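Long-range contacts in inactive glucansucrase (Lactobacillus reuteri, PDB 5JBD), which belongs to glycoside hydrolase family 70, whose members are built round a (beta/alpha)8 barrel, and carries a bound calcium ion: residues A[300-305]-A[812-817]; A[305-310]-A[638-643]; A[397-402]-A[424-429]; A[435-440]-A[605-610]; A[529-534]-A[624-629]. All coordinates share one frame; numbering follows the deposited sequence. Where two conformers were deposited one is given.

Contact 1: residues A[300-305]-A[812-817]; sequences MNDMYH and YPDLFT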
# COMPACT_ATOMS: atom_id res chain seq x y z
N MET A 300 3.73 5.39 -22.34
CA MET A 300 4.97 6.14 -22.14
C MET A 300 5.89 6.05 -23.36
O MET A 300 6.56 7.02 -23.69
CB MET A 300 5.63 5.71 -20.82
CG MET A 300 4.79 6.17 -19.62
SD MET A 300 5.40 5.63 -18.03
CE MET A 300 6.88 6.64 -17.99
N ASN A 301 5.86 4.93 -24.08
CA ASN A 301 6.56 4.83 -25.37
C ASN A 301 5.92 5.70 -26.47
O ASN A 301 6.62 6.33 -27.26
CB ASN A 301 6.68 3.37 -25.85
CG ASN A 301 7.58 3.23 -27.07
OD1 ASN A 301 8.66 3.84 -27.15
ND2 ASN A 301 7.14 2.44 -28.05
N ASP A 302 4.60 5.72 -26.53
CA ASP A 302 3.89 6.62 -27.46
C ASP A 302 4.22 8.09 -27.22
O ASP A 302 4.47 8.85 -28.16
CB ASP A 302 2.38 6.42 -27.35
CG ASP A 302 1.91 5.15 -28.02
OD1 ASP A 302 2.73 4.47 -28.67
OD2 ASP A 302 0.70 4.84 -27.88
N MET A 303 4.21 8.48 -25.94
CA MET A 303 4.41 9.87 -25.55
C MET A 303 5.87 10.31 -25.68
O MET A 303 6.15 11.43 -26.13
CB MET A 303 3.94 10.10 -24.11
CG MET A 303 2.42 10.04 -23.90
SD MET A 303 1.96 10.08 -22.13
CE MET A 303 2.38 11.79 -21.77
N TYR A 304 6.80 9.44 -25.27
CA TYR A 304 8.21 9.81 -25.11
C TYR A 304 9.25 8.99 -25.91
O TYR A 304 10.44 9.29 -25.81
CB TYR A 304 8.56 9.74 -23.62
CG TYR A 304 7.62 10.52 -22.69
CD1 TYR A 304 7.47 11.90 -22.82
CD2 TYR A 304 6.92 9.88 -21.65
CE1 TYR A 304 6.63 12.62 -21.96
CE2 TYR A 304 6.08 10.59 -20.79
CZ TYR A 304 5.94 11.95 -20.94
OH TYR A 304 5.12 12.66 -20.07
N HIS A 305 8.84 7.95 -26.62
CA HIS A 305 9.74 7.16 -27.47
C HIS A 305 10.90 6.55 -26.67
O HIS A 305 12.09 6.84 -26.88
CB HIS A 305 10.21 8.00 -28.65
CG HIS A 305 9.10 8.70 -29.34
ND1 HIS A 305 8.17 8.04 -30.10
CD2 HIS A 305 8.74 10.01 -29.36
CE1 HIS A 305 7.30 8.91 -30.59
NE2 HIS A 305 7.63 10.11 -30.16
N TYR A 812 -2.80 9.09 -30.09
CA TYR A 812 -2.21 7.75 -29.94
C TYR A 812 -3.29 6.68 -30.11
O TYR A 812 -3.57 5.92 -29.17
CB TYR A 812 -1.53 7.61 -28.57
CG TYR A 812 -0.65 8.78 -28.17
CD1 TYR A 812 0.44 9.16 -28.93
CD2 TYR A 812 -0.93 9.53 -27.01
CE1 TYR A 812 1.25 10.23 -28.55
CE2 TYR A 812 -0.13 10.59 -26.63
CZ TYR A 812 0.95 10.94 -27.39
OH TYR A 812 1.72 12.01 -27.00
N PRO A 813 -3.87 6.58 -31.32
CA PRO A 813 -5.00 5.65 -31.53
C PRO A 813 -4.68 4.17 -31.23
O PRO A 813 -5.59 3.41 -30.87
CB PRO A 813 -5.38 5.85 -33.01
CG PRO A 813 -4.18 6.49 -33.64
CD PRO A 813 -3.51 7.29 -32.56
N ASP A 814 -3.41 3.78 -31.37
CA ASP A 814 -2.94 2.42 -31.03
C ASP A 814 -3.30 1.97 -29.59
O ASP A 814 -3.50 0.77 -29.34
CB ASP A 814 -1.43 2.28 -31.27
CG ASP A 814 -0.62 3.33 -30.52
OD1 ASP A 814 -0.57 4.50 -30.97
OD2 ASP A 814 -0.07 3.01 -29.46
N LEU A 815 -3.39 2.92 -28.67
CA LEU A 815 -3.79 2.64 -27.29
C LEU A 815 -5.12 1.89 -27.21
O LEU A 815 -5.31 1.07 -26.30
CB LEU A 815 -3.90 3.94 -26.47
CG LEU A 815 -2.60 4.68 -26.17
CD1 LEU A 815 -2.88 5.97 -25.42
CD2 LEU A 815 -1.65 3.80 -25.39
N PHE A 816 -6.03 2.20 -28.13
CA PHE A 816 -7.39 1.67 -28.10
C PHE A 816 -7.69 0.70 -29.25
O PHE A 816 -8.86 0.34 -29.47
CB PHE A 816 -8.37 2.86 -28.04
CG PHE A 816 -8.03 3.84 -26.95
CD1 PHE A 816 -8.19 3.49 -25.62
CD2 PHE A 816 -7.47 5.07 -27.24
CE1 PHE A 816 -7.83 4.36 -24.60
CE2 PHE A 816 -7.11 5.95 -26.23
CZ PHE A 816 -7.30 5.59 -24.91
N THR A 817 -6.65 0.25 -29.95
CA THR A 817 -6.76 -0.89 -30.88
C THR A 817 -5.88 -2.09 -30.51
O THR A 817 -6.13 -3.20 -30.96
CB THR A 817 -6.49 -0.49 -32.34
OG1 THR A 817 -5.18 0.08 -32.45
CG2 THR A 817 -7.52 0.53 -32.81

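Contact 2: residues A[305-310]-A[638-643]; sequences HTKGNP and EKTFES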
# COMPACT_ATOMS: atom_id res chain seq x y z
N HIS A 305 8.84 7.95 -26.62
CA HIS A 305 9.74 7.16 -27.47
C HIS A 305 10.90 6.55 -26.67
O HIS A 305 12.09 6.84 -26.88
CB HIS A 305 10.21 8.00 -28.65
CG HIS A 305 9.10 8.70 -29.34
ND1 HIS A 305 8.17 8.04 -30.10
CD2 HIS A 305 8.74 10.01 -29.36
CE1 HIS A 305 7.30 8.91 -30.59
NE2 HIS A 305 7.63 10.11 -30.16
N THR A 306 10.50 5.69 -25.75
CA THR A 306 11.38 5.09 -24.76
C THR A 306 12.02 3.80 -25.28
O THR A 306 13.19 3.56 -25.02
CB THR A 306 10.61 4.77 -23.48
OG1 THR A 306 9.43 4.04 -23.82
CG2 THR A 306 10.20 6.05 -22.77
N LYS A 307 11.25 2.98 -25.98
CA LYS A 307 11.73 1.70 -26.47
C LYS A 307 12.82 1.93 -27.53
O LYS A 307 12.62 2.71 -28.47
CB LYS A 307 10.56 0.89 -27.03
CG LYS A 307 10.89 -0.58 -27.28
CD LYS A 307 9.62 -1.36 -27.62
CE LYS A 307 9.92 -2.83 -27.86
NZ LYS A 307 8.70 -3.62 -28.14
N GLY A 308 13.98 1.31 -27.34
CA GLY A 308 15.11 1.48 -28.25
C GLY A 308 15.92 2.77 -28.13
O GLY A 308 16.84 2.99 -28.92
N ASN A 309 15.57 3.61 -27.15
CA ASN A 309 16.20 4.91 -26.95
C ASN A 309 16.48 5.06 -25.44
O ASN A 309 15.62 5.56 -24.69
CB ASN A 309 15.28 6.03 -27.48
CG ASN A 309 14.98 5.89 -28.96
OD1 ASN A 309 15.88 5.77 -29.78
ND2 ASN A 309 13.70 5.91 -29.31
N PRO A 310 17.65 4.57 -24.97
CA PRO A 310 17.98 4.57 -23.54
C PRO A 310 17.89 5.92 -22.84
O PRO A 310 17.46 5.97 -21.67
CB PRO A 310 19.42 4.04 -23.52
CG PRO A 310 19.50 3.15 -24.71
CD PRO A 310 18.67 3.84 -25.75
N GLU A 638 14.43 -3.87 -29.20
CA GLU A 638 13.50 -4.73 -28.50
C GLU A 638 13.45 -4.45 -26.99
O GLU A 638 12.64 -5.08 -26.29
CB GLU A 638 13.90 -6.22 -28.70
CG GLU A 638 14.28 -6.75 -30.10
CD GLU A 638 13.12 -6.83 -31.08
OE1 GLU A 638 11.97 -6.50 -30.70
OE2 GLU A 638 13.36 -7.24 -32.25
N LYS A 639 14.28 -3.53 -26.50
CA LYS A 639 14.34 -3.24 -25.08
C LYS A 639 14.00 -1.79 -24.74
O LYS A 639 14.35 -0.85 -25.47
CB LYS A 639 15.72 -3.58 -24.51
CG LYS A 639 16.12 -5.05 -24.62
CD LYS A 639 15.19 -5.95 -23.82
CE LYS A 639 15.74 -7.35 -23.59
NZ LYS A 639 14.91 -8.13 -22.60
N THR A 640 13.38 -1.61 -23.59
CA THR A 640 13.16 -0.30 -22.99
C THR A 640 14.26 -0.07 -21.93
O THR A 640 15.22 0.68 -22.19
CB THR A 640 11.72 -0.20 -22.47
OG1 THR A 640 10.83 -0.30 -23.59
CG2 THR A 640 11.45 1.11 -21.76
N PHE A 641 14.17 -0.71 -20.76
CA PHE A 641 15.29 -0.66 -19.81
C PHE A 641 16.35 -1.72 -20.11
O PHE A 641 16.04 -2.82 -20.52
CB PHE A 641 14.80 -0.68 -18.36
CG PHE A 641 14.01 0.54 -18.01
CD1 PHE A 641 14.64 1.78 -17.99
CD2 PHE A 641 12.64 0.48 -17.84
CE1 PHE A 641 13.92 2.93 -17.73
CE2 PHE A 641 11.92 1.63 -17.59
CZ PHE A 641 12.56 2.85 -17.54
N GLU A 642 17.61 -1.31 -19.95
CA GLU A 642 18.77 -2.15 -20.13
C GLU A 642 19.68 -1.92 -18.92
O GLU A 642 19.93 -0.76 -18.56
CB GLU A 642 19.53 -1.73 -21.36
CG GLU A 642 18.78 -1.86 -22.67
CD GLU A 642 19.63 -1.42 -23.84
OE1 GLU A 642 20.20 -0.32 -23.77
OE2 GLU A 642 19.74 -2.18 -24.82
N SER A 643 20.16 -3.00 -18.33
CA SER A 643 21.06 -2.95 -17.16
C SER A 643 22.48 -2.74 -17.64
O SER A 643 23.17 -3.69 -18.01
CB SER A 643 20.93 -4.23 -16.32
OG SER A 643 21.57 -4.11 -15.05
O HOH W 1 15.80 2.20 -24.41

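Contact 3: residues A[397-402]-A[424-429]; sequences NLINRL and NQAWQE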
# COMPACT_ATOMS: atom_id res chain seq x y z
N ASN A 397 6.52 -3.56 9.10
CA ASN A 397 6.59 -4.96 9.59
C ASN A 397 7.26 -5.05 10.96
O ASN A 397 6.76 -5.72 11.86
CB ASN A 397 7.35 -5.87 8.60
CG ASN A 397 6.57 -6.15 7.33
OD1 ASN A 397 5.36 -5.88 7.23
ND2 ASN A 397 7.26 -6.72 6.34
N LEU A 398 8.39 -4.36 11.10
CA LEU A 398 9.17 -4.36 12.33
C LEU A 398 8.39 -3.73 13.50
O LEU A 398 8.37 -4.28 14.61
CB LEU A 398 10.48 -3.60 12.10
CG LEU A 398 11.66 -3.78 13.07
CD1 LEU A 398 12.97 -3.49 12.33
CD2 LEU A 398 11.54 -2.88 14.29
N ILE A 399 7.75 -2.60 13.23
CA ILE A 399 6.97 -1.90 14.25
C ILE A 399 5.74 -2.71 14.67
O ILE A 399 5.44 -2.80 15.85
CB ILE A 399 6.60 -0.47 13.79
CG1 ILE A 399 7.85 0.41 13.66
CG2 ILE A 399 5.56 0.19 14.71
CD1 ILE A 399 8.50 0.83 14.95
N ASN A 400 5.03 -3.31 13.70
CA ASN A 400 3.90 -4.18 14.04
C ASN A 400 4.31 -5.44 14.81
O ASN A 400 3.56 -5.88 15.69
CB ASN A 400 3.11 -4.55 12.79
CG ASN A 400 2.25 -3.40 12.25
OD1 ASN A 400 1.95 -2.44 12.97
ND2 ASN A 400 1.84 -3.51 10.99
N ARG A 401 5.47 -6.02 14.47
CA ARG A 401 6.04 -7.14 15.25
C ARG A 401 6.16 -6.71 16.72
O ARG A 401 5.70 -7.41 17.62
CB ARG A 401 7.43 -7.64 14.72
CG ARG A 401 7.35 -8.99 14.00
CD ARG A 401 8.63 -9.86 14.12
NE ARG A 401 8.73 -10.86 13.05
CZ ARG A 401 7.94 -11.93 12.87
NH1 ARG A 401 6.91 -12.19 13.67
NH2 ARG A 401 8.17 -12.75 11.84
N LEU A 402 6.73 -5.54 16.93
CA LEU A 402 6.92 -4.97 18.27
C LEU A 402 5.58 -4.70 18.98
O LEU A 402 5.44 -4.99 20.16
CB LEU A 402 7.80 -3.72 18.18
CG LEU A 402 8.47 -3.07 19.40
CD1 LEU A 402 9.03 -4.09 20.38
CD2 LEU A 402 9.56 -2.13 18.91
N ASN A 424 3.10 4.37 19.20
CA ASN A 424 3.94 5.36 19.87
C ASN A 424 4.91 4.70 20.84
O ASN A 424 6.08 5.11 20.92
CB ASN A 424 3.09 6.39 20.65
CG ASN A 424 2.23 7.24 19.75
OD1 ASN A 424 2.51 7.42 18.56
ND2 ASN A 424 1.16 7.80 20.32
N GLN A 425 4.41 3.70 21.57
CA GLN A 425 5.22 2.91 22.48
C GLN A 425 6.28 2.14 21.69
O GLN A 425 7.44 2.13 22.06
CB GLN A 425 4.33 1.92 23.26
CG GLN A 425 5.09 1.03 24.24
CD GLN A 425 4.23 -0.08 24.83
OE1 GLN A 425 3.01 0.04 24.91
NE2 GLN A 425 4.87 -1.17 25.24
N ALA A 426 5.85 1.48 20.61
CA ALA A 426 6.78 0.75 19.74
C ALA A 426 7.90 1.66 19.21
O ALA A 426 9.06 1.25 19.19
CB ALA A 426 6.02 0.09 18.60
N TRP A 427 7.57 2.87 18.79
CA TRP A 427 8.60 3.82 18.30
C TRP A 427 9.59 4.28 19.35
O TRP A 427 10.79 4.38 19.08
CB TRP A 427 7.97 5.02 17.57
CG TRP A 427 7.78 4.68 16.14
CD1 TRP A 427 6.63 4.31 15.52
CD2 TRP A 427 8.82 4.57 15.16
NE1 TRP A 427 6.88 4.03 14.18
CE2 TRP A 427 8.22 4.18 13.94
CE3 TRP A 427 10.21 4.80 15.19
CZ2 TRP A 427 8.95 3.99 12.77
CZ3 TRP A 427 10.94 4.62 14.01
CH2 TRP A 427 10.31 4.21 12.82
N GLN A 428 9.11 4.54 20.57
CA GLN A 428 10.02 4.85 21.67
C GLN A 428 10.98 3.67 21.87
O GLN A 428 12.19 3.87 21.99
CB GLN A 428 9.26 5.15 22.96
CG GLN A 428 10.12 5.81 24.02
CD GLN A 428 9.30 6.26 25.23
OE1 GLN A 428 8.80 5.43 25.99
NE2 GLN A 428 9.18 7.57 25.40
N GLU A 429 10.44 2.45 21.88
CA GLU A 429 11.25 1.22 22.02
C GLU A 429 12.24 1.05 20.87
O GLU A 429 13.40 0.73 21.10
CB GLU A 429 10.35 -0.01 22.15
CG GLU A 429 9.61 -0.05 23.49
CD GLU A 429 8.46 -1.04 23.51
OE1 GLU A 429 8.08 -1.57 22.44
OE2 GLU A 429 7.90 -1.28 24.61

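Contact 4: residues A[435-440]-A[605-610]; sequences EKTNKQ and SNPYVS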
# COMPACT_ATOMS: atom_id res chain seq x y z
N GLU A 435 19.90 2.53 18.77
CA GLU A 435 21.18 3.06 19.28
C GLU A 435 22.09 2.05 19.98
O GLU A 435 23.27 2.33 20.19
CB GLU A 435 20.91 4.23 20.24
CG GLU A 435 20.20 5.38 19.56
CD GLU A 435 20.68 6.71 20.06
OE1 GLU A 435 20.30 7.08 21.18
OE2 GLU A 435 21.44 7.37 19.32
N LYS A 436 21.54 0.89 20.35
CA LYS A 436 22.28 -0.12 21.10
C LYS A 436 23.24 -0.93 20.22
O LYS A 436 23.06 -1.06 19.01
CB LYS A 436 21.31 -1.11 21.78
CG LYS A 436 20.49 -0.49 22.89
CD LYS A 436 19.46 -1.47 23.43
CE LYS A 436 18.55 -0.80 24.45
NZ LYS A 436 17.66 -1.79 25.11
N THR A 437 24.27 -1.46 20.86
CA THR A 437 25.13 -2.49 20.25
C THR A 437 24.32 -3.80 20.11
O THR A 437 24.20 -4.34 19.00
CB THR A 437 26.40 -2.70 21.08
OG1 THR A 437 27.17 -1.49 21.05
CG2 THR A 437 27.24 -3.86 20.55
N ASN A 438 23.74 -4.27 21.21
CA ASN A 438 22.95 -5.51 21.23
C ASN A 438 21.49 -5.25 20.98
O ASN A 438 20.68 -5.28 21.90
CB ASN A 438 23.11 -6.22 22.56
CG ASN A 438 24.47 -6.77 22.70
OD1 ASN A 438 24.83 -7.75 22.05
ND2 ASN A 438 25.27 -6.10 23.51
N LYS A 439 21.17 -5.04 19.71
CA LYS A 439 19.82 -4.69 19.30
C LYS A 439 18.90 -5.90 19.43
O LYS A 439 19.27 -7.00 19.07
CB LYS A 439 19.82 -4.17 17.85
CG LYS A 439 20.79 -3.03 17.55
CD LYS A 439 20.65 -2.53 16.11
CE LYS A 439 21.96 -1.94 15.57
NZ LYS A 439 22.36 -0.69 16.26
N GLN A 440 17.72 -5.68 19.98
CA GLN A 440 16.70 -6.72 20.13
C GLN A 440 15.71 -6.76 18.97
O GLN A 440 15.14 -7.82 18.69
CB GLN A 440 15.91 -6.52 21.44
CG GLN A 440 16.72 -6.75 22.70
CD GLN A 440 17.22 -8.17 22.76
OE1 GLN A 440 16.47 -9.12 23.04
NE2 GLN A 440 18.50 -8.33 22.44
N SER A 605 32.07 -5.07 17.65
CA SER A 605 30.69 -5.09 18.09
C SER A 605 30.37 -3.72 18.66
O SER A 605 30.80 -3.37 19.77
CB SER A 605 30.48 -6.18 19.14
OG SER A 605 29.11 -6.29 19.48
N ASN A 606 29.62 -2.93 17.89
CA ASN A 606 29.18 -1.59 18.31
C ASN A 606 27.84 -1.27 17.61
O ASN A 606 27.37 -2.09 16.80
CB ASN A 606 30.31 -0.58 18.08
CG ASN A 606 30.61 -0.35 16.61
OD1 ASN A 606 29.71 -0.09 15.81
ND2 ASN A 606 31.89 -0.40 16.26
N PRO A 607 27.22 -0.10 17.89
CA PRO A 607 25.91 0.14 17.29
C PRO A 607 25.88 0.17 15.75
O PRO A 607 24.82 -0.11 15.17
CB PRO A 607 25.49 1.50 17.88
CG PRO A 607 26.27 1.62 19.16
CD PRO A 607 27.59 0.99 18.82
N TYR A 608 27.01 0.50 15.14
CA TYR A 608 27.15 0.66 13.70
C TYR A 608 27.58 -0.63 12.99
O TYR A 608 27.12 -0.89 11.88
CB TYR A 608 28.16 1.78 13.40
CG TYR A 608 27.75 3.12 13.99
CD1 TYR A 608 26.96 3.99 13.25
CD2 TYR A 608 28.11 3.50 15.29
CE1 TYR A 608 26.55 5.21 13.78
CE2 TYR A 608 27.70 4.72 15.83
CZ TYR A 608 26.91 5.57 15.06
OH TYR A 608 26.50 6.77 15.56
N VAL A 609 28.44 -1.43 13.63
CA VAL A 609 29.08 -2.61 13.01
C VAL A 609 29.06 -3.82 13.97
O VAL A 609 29.44 -3.70 15.15
CB VAL A 609 30.54 -2.31 12.59
CG1 VAL A 609 31.20 -3.53 11.94
CG2 VAL A 609 30.61 -1.10 11.68
N SER A 610 28.59 -4.95 13.46
CA SER A 610 28.67 -6.25 14.10
C SER A 610 29.37 -7.20 13.13
O SER A 610 28.71 -7.87 12.31
CB SER A 610 27.28 -6.75 14.46
OG SER A 610 27.34 -7.96 15.17
O HOH W 2 25.87 -4.42 16.85

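Contact 5: residues A[529-534]-A[624-629]; sequences DKLSRT and QDVTTN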
# COMPACT_ATOMS: atom_id res chain seq x y z
N ASP A 529 38.86 5.02 -20.32
CA ASP A 529 38.20 6.31 -20.05
C ASP A 529 39.19 7.19 -19.31
O ASP A 529 40.02 6.69 -18.56
CB ASP A 529 36.95 6.07 -19.19
CG ASP A 529 36.03 7.27 -19.12
OD1 ASP A 529 36.30 8.22 -18.35
OD2 ASP A 529 35.00 7.25 -19.82
N LYS A 530 39.08 8.51 -19.49
CA LYS A 530 39.94 9.44 -18.75
C LYS A 530 39.74 9.37 -17.22
O LYS A 530 40.60 9.81 -16.47
CB LYS A 530 39.78 10.88 -19.27
CG LYS A 530 38.45 11.54 -18.96
CD LYS A 530 38.20 12.80 -19.78
CE LYS A 530 36.83 13.38 -19.46
NZ LYS A 530 36.41 14.44 -20.41
N LEU A 531 38.60 8.83 -16.76
CA LEU A 531 38.36 8.61 -15.33
C LEU A 531 38.65 7.19 -14.84
O LEU A 531 38.42 6.89 -13.68
CB LEU A 531 36.90 9.01 -14.98
CG LEU A 531 36.49 10.45 -15.32
CD1 LEU A 531 35.05 10.71 -14.89
CD2 LEU A 531 37.43 11.46 -14.66
N SER A 532 39.17 6.33 -15.72
CA SER A 532 39.43 4.93 -15.37
C SER A 532 40.38 4.83 -14.17
O SER A 532 40.04 4.22 -13.16
CB SER A 532 40.00 4.15 -16.56
OG SER A 532 39.00 3.88 -17.53
N ARG A 533 41.53 5.48 -14.29
CA ARG A 533 42.57 5.43 -13.25
C ARG A 533 42.07 5.85 -11.85
O ARG A 533 42.40 5.21 -10.84
CB ARG A 533 43.75 6.34 -13.64
CG ARG A 533 44.88 6.44 -12.62
CD ARG A 533 45.51 5.10 -12.31
NE ARG A 533 46.68 5.25 -11.44
CZ ARG A 533 47.52 4.27 -11.10
NH1 ARG A 533 47.35 3.01 -11.55
NH2 ARG A 533 48.55 4.54 -10.30
N THR A 534 41.28 6.92 -11.80
CA THR A 534 40.91 7.55 -10.53
C THR A 534 39.51 7.17 -10.03
O THR A 534 38.97 7.82 -9.14
CB THR A 534 41.03 9.09 -10.64
OG1 THR A 534 40.27 9.54 -11.77
CG2 THR A 534 42.49 9.51 -10.80
N GLN A 624 34.76 14.78 -9.05
CA GLN A 624 34.70 13.73 -10.06
C GLN A 624 33.28 13.19 -10.13
O GLN A 624 32.64 13.03 -9.10
CB GLN A 624 35.64 12.60 -9.68
CG GLN A 624 35.90 11.65 -10.83
CD GLN A 624 36.99 10.67 -10.55
OE1 GLN A 624 38.09 10.80 -11.07
NE2 GLN A 624 36.72 9.69 -9.70
N ASP A 625 32.81 12.89 -11.35
CA ASP A 625 31.48 12.30 -11.57
C ASP A 625 31.64 11.23 -12.65
O ASP A 625 31.98 11.53 -13.77
CB ASP A 625 30.51 13.41 -11.99
CG ASP A 625 29.09 12.91 -12.30
OD1 ASP A 625 28.76 11.72 -12.13
OD2 ASP A 625 28.27 13.77 -12.70
N VAL A 626 31.38 9.98 -12.28
CA VAL A 626 31.54 8.85 -13.19
C VAL A 626 30.24 8.42 -13.87
O VAL A 626 30.18 7.34 -14.45
CB VAL A 626 32.20 7.62 -12.51
CG1 VAL A 626 33.66 7.92 -12.16
CG2 VAL A 626 31.41 7.15 -11.29
N THR A 627 29.20 9.27 -13.81
CA THR A 627 27.98 9.05 -14.57
C THR A 627 28.29 8.67 -16.01
O THR A 627 29.09 9.32 -16.66
CB THR A 627 27.10 10.32 -14.57
OG1 THR A 627 26.68 10.60 -13.24
CG2 THR A 627 25.85 10.16 -15.45
N THR A 628 27.67 7.60 -16.49
CA THR A 628 27.72 7.23 -17.90
C THR A 628 26.45 7.76 -18.59
O THR A 628 25.35 7.49 -18.12
CB THR A 628 27.87 5.71 -18.08
OG1 THR A 628 29.13 5.30 -17.56
CG2 THR A 628 27.80 5.31 -19.55
N ASN A 629 26.61 8.53 -19.67
CA ASN A 629 25.47 9.11 -20.39
C ASN A 629 24.78 8.02 -21.23
O ASN A 629 25.45 7.18 -21.85
CB ASN A 629 25.88 10.30 -21.27
CG ASN A 629 26.45 11.48 -20.47
OD1 ASN A 629 27.37 12.16 -20.94
ND2 ASN A 629 25.92 11.73 -19.26

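Contact 1: residues A[300-305]-A[812-817]
Asp814 OD2 lies 2.5 Å from Asp302 OD2 and accepts a hydrogen bond from Gln298 NE2, one turn earlier on the helix that carries Asp302. This helix, 291-304, follows the first barrel strand in the chain, 279-282, and its last turn meets the loop that follows helix 805-811, where residues 813-815 form a short 3-10 segment. The two acids reach toward each other tip to tip with their carboxylate planes 84° apart. Two carboxyl oxygens so close would repel if both groups were charged, and one of them probably keeps a proton. Apolar groups pack beside the acid pair. Leu815 CD2 lies 3.6 Å from Asp302 OD2. Asp302 CB stands over one face of the Tyr812 ring, 4.1 Å from the ring centroid and 28° off the ring normal, a CH-pi contact that sets the aspartate stem on the aromatic plane. Met303, whose side chain also packs on Tyr260 and Leu263 of helix 249-263, crosses Tyr812 at about a right angle. The Met303 contribution comes from the methylene before the sulphur: Met303 CG lies 3.8 Å from Tyr812 CE2 and 3.7 Å from Tyr812 OH.

Contact 2: residues A[305-310]-A[638-643]
Lys307 CB starts against Thr640, 3.7 Å from Thr640 OG1, and the chain then leads outward over the backbone of 638-640. With Lys307 CG anti to the backbone N (chi1 -167°), that atom lies 3.7 Å from Thr640 OG1 and 3.9 Å from Lys639 O. Farther out, Lys307 CE passes 3.9 Å from Glu638 O, while Lys307 NZ ends 5.1 Å from Glu638 OE1, too far for a salt bridge. The backbone of the same residue belongs to a type II beta turn, Thr306 to Asn309, in the loop between helices 291-304 and 310-315; Asn301 OD1 of the first helix accepts from Lys307 N. Gly308, with positive phi at the third position of the turn, gives its N-H to Lys639 O, with Gly308 N 2.9 Å from that oxygen. That bond is nearly straight (162°). Since the direct polar link is between main-chain atoms, the hold of this barrel loop on the chain arriving from the antiparallel sheet depends little on side-chain charge; the Lys307 and Glu638 charges probably add only a long-range attraction, while the lysine methylenes pack on the backbone.

Contact 3: residues A[397-402]-A[424-429]
One face of the Trp427 indole is covered by Ile399 CD1, which stands 3.6 Å from the centroid of the five-membered ring and only 15° off its normal, a CH-pi contact. Around the same indole, Phe659 meets it edge-to-face, and Phe430 and Tyr431 also pack against it. Ile399 lies on helix 392-406 and Trp427 on helix 420-434, two helices that lie between strands 385-388 and 460-464, consecutive in the chain, of the (beta/alpha)8 barrel. Their segment axes approach to 9.2 Å at an angle of 108°. Where they come close, the small Ala426 serves as the meeting point: Ala426 CB touches Ile399 CG2 at 3.9 Å. A chi1 of -165° puts Leu402 CG anti to the backbone N, 4.1 Å from Ala426 CB; beyond it, Leu402 CD2 lies 3.4 Å from Ala426 O. The other methyl, Leu402 CD1, comes equally near Glu429 OE1, an oxygen that has Asp406 OD2 close by as a like charge. The second Glu429 oxygen, OE2, is met from above the carboxylate plane by Gln425 NE2, at 3.1 Å.

Contact 4: residues A[435-440]-A[605-610]
An Asx turn at Asn606 shapes the link between strands 596-605 and 612-618, and the Pro607 inside it packs against Thr437 and is tied to Lys439. Asn606 OD1 accepts from Tyr608 N at 2.8 Å, in the carbonyl plane, and from Val609 N at 2.9 Å, from above it, which holds the turn. Across the contact, Lys439 NZ donates to Pro607 O at 2.8 Å, on a lone pair, and to Lys436 O at 2.9 Å. Gln434 O is a further acceptor for this ammonium. A bend at the last torsion (chi4 -67°) turns NZ aside from an otherwise extended chain. The 435-440 loop follows helix 420-434 of the barrel part, whereas the Asn606 turn leads into strand 612-618 of the antiparallel sheet, so the lysine ties two parts of the family 70 fold. Thr437 OG1 meets Pro607 CD at 3.4 Å, and CG2 of the same threonine lies 3.2 Å from Ser605 OG. A water donates to both Thr437 O and Asn606 O, at 2.7 and 2.8 Å respectively.

Contact 5: residues A[529-534]-A[624-629]
Gln624 and Thr534 cross obliquely and are locked by two hydrogen bonds that use both ends of the glutamine amide. The contact joins the 529-534 loop, between strands 510-515 and 537-542 of the antiparallel sheet, to the chain that leaves strand 612-618 on its way back to the barrel. Thr534 OG1 donates to Gln624 OE1 at 2.6 Å, in the carbonyl plane and on a lone pair, while Gln624 NE2 donates back to Thr534 O at 3.0 Å. The second bond is almost straight (173°) and lies in the plane of the amide, although the donor rides above the Thr534 carbonyl plane. Two such bonds fix the rotation of the amide; NE2 has a further acceptor in Gln495 O. Thr534 OG1 reaches the amide from a position between the backbone N and the carbonyl carbon (chi1 54°). Leu531 and Gln624 slide past each other in opposite directions, Leu531 CD2 coming within 3.7 Å of Gln624 OE1. The other methyl, Leu531 CD1, touches Asp625 O at 3.4 Å and Val626 CG1 at 4.1 Å. Each loop contains an Asx turn of its own. In the first, Asp529 OD1 accepts from Leu531 N at 2.9 Å; in the second, Asp625 OD1 takes the backbone N-H of Thr627 and also its hydroxyl, with Thr627 OG1 2.6 Å away.

In the fold
Contacts 1 and 2 share His305 and touch through Asn301, so the end of helix 291-304 and the loop beyond it serve two partners, centres 15 Å apart. Contact 5 lies on the same side of the chain's centre as contact 2, about 7 Å from it between nearest atoms. Contacts 3 and 4, 18 Å between centres, form a second group; the centres of contacts 1 and 3 are 46 Å apart. Contacts 4 and 5 alternate along the chain: contact 4 ties a turn of the antiparallel-sheet region to the loop after helix 420-434, and contact 5 ties another of its loops to the chain returning to the barrel. Asn287, a calcium ligand with Glu237, Asp243 and Asn751, precedes the helix of contact 1.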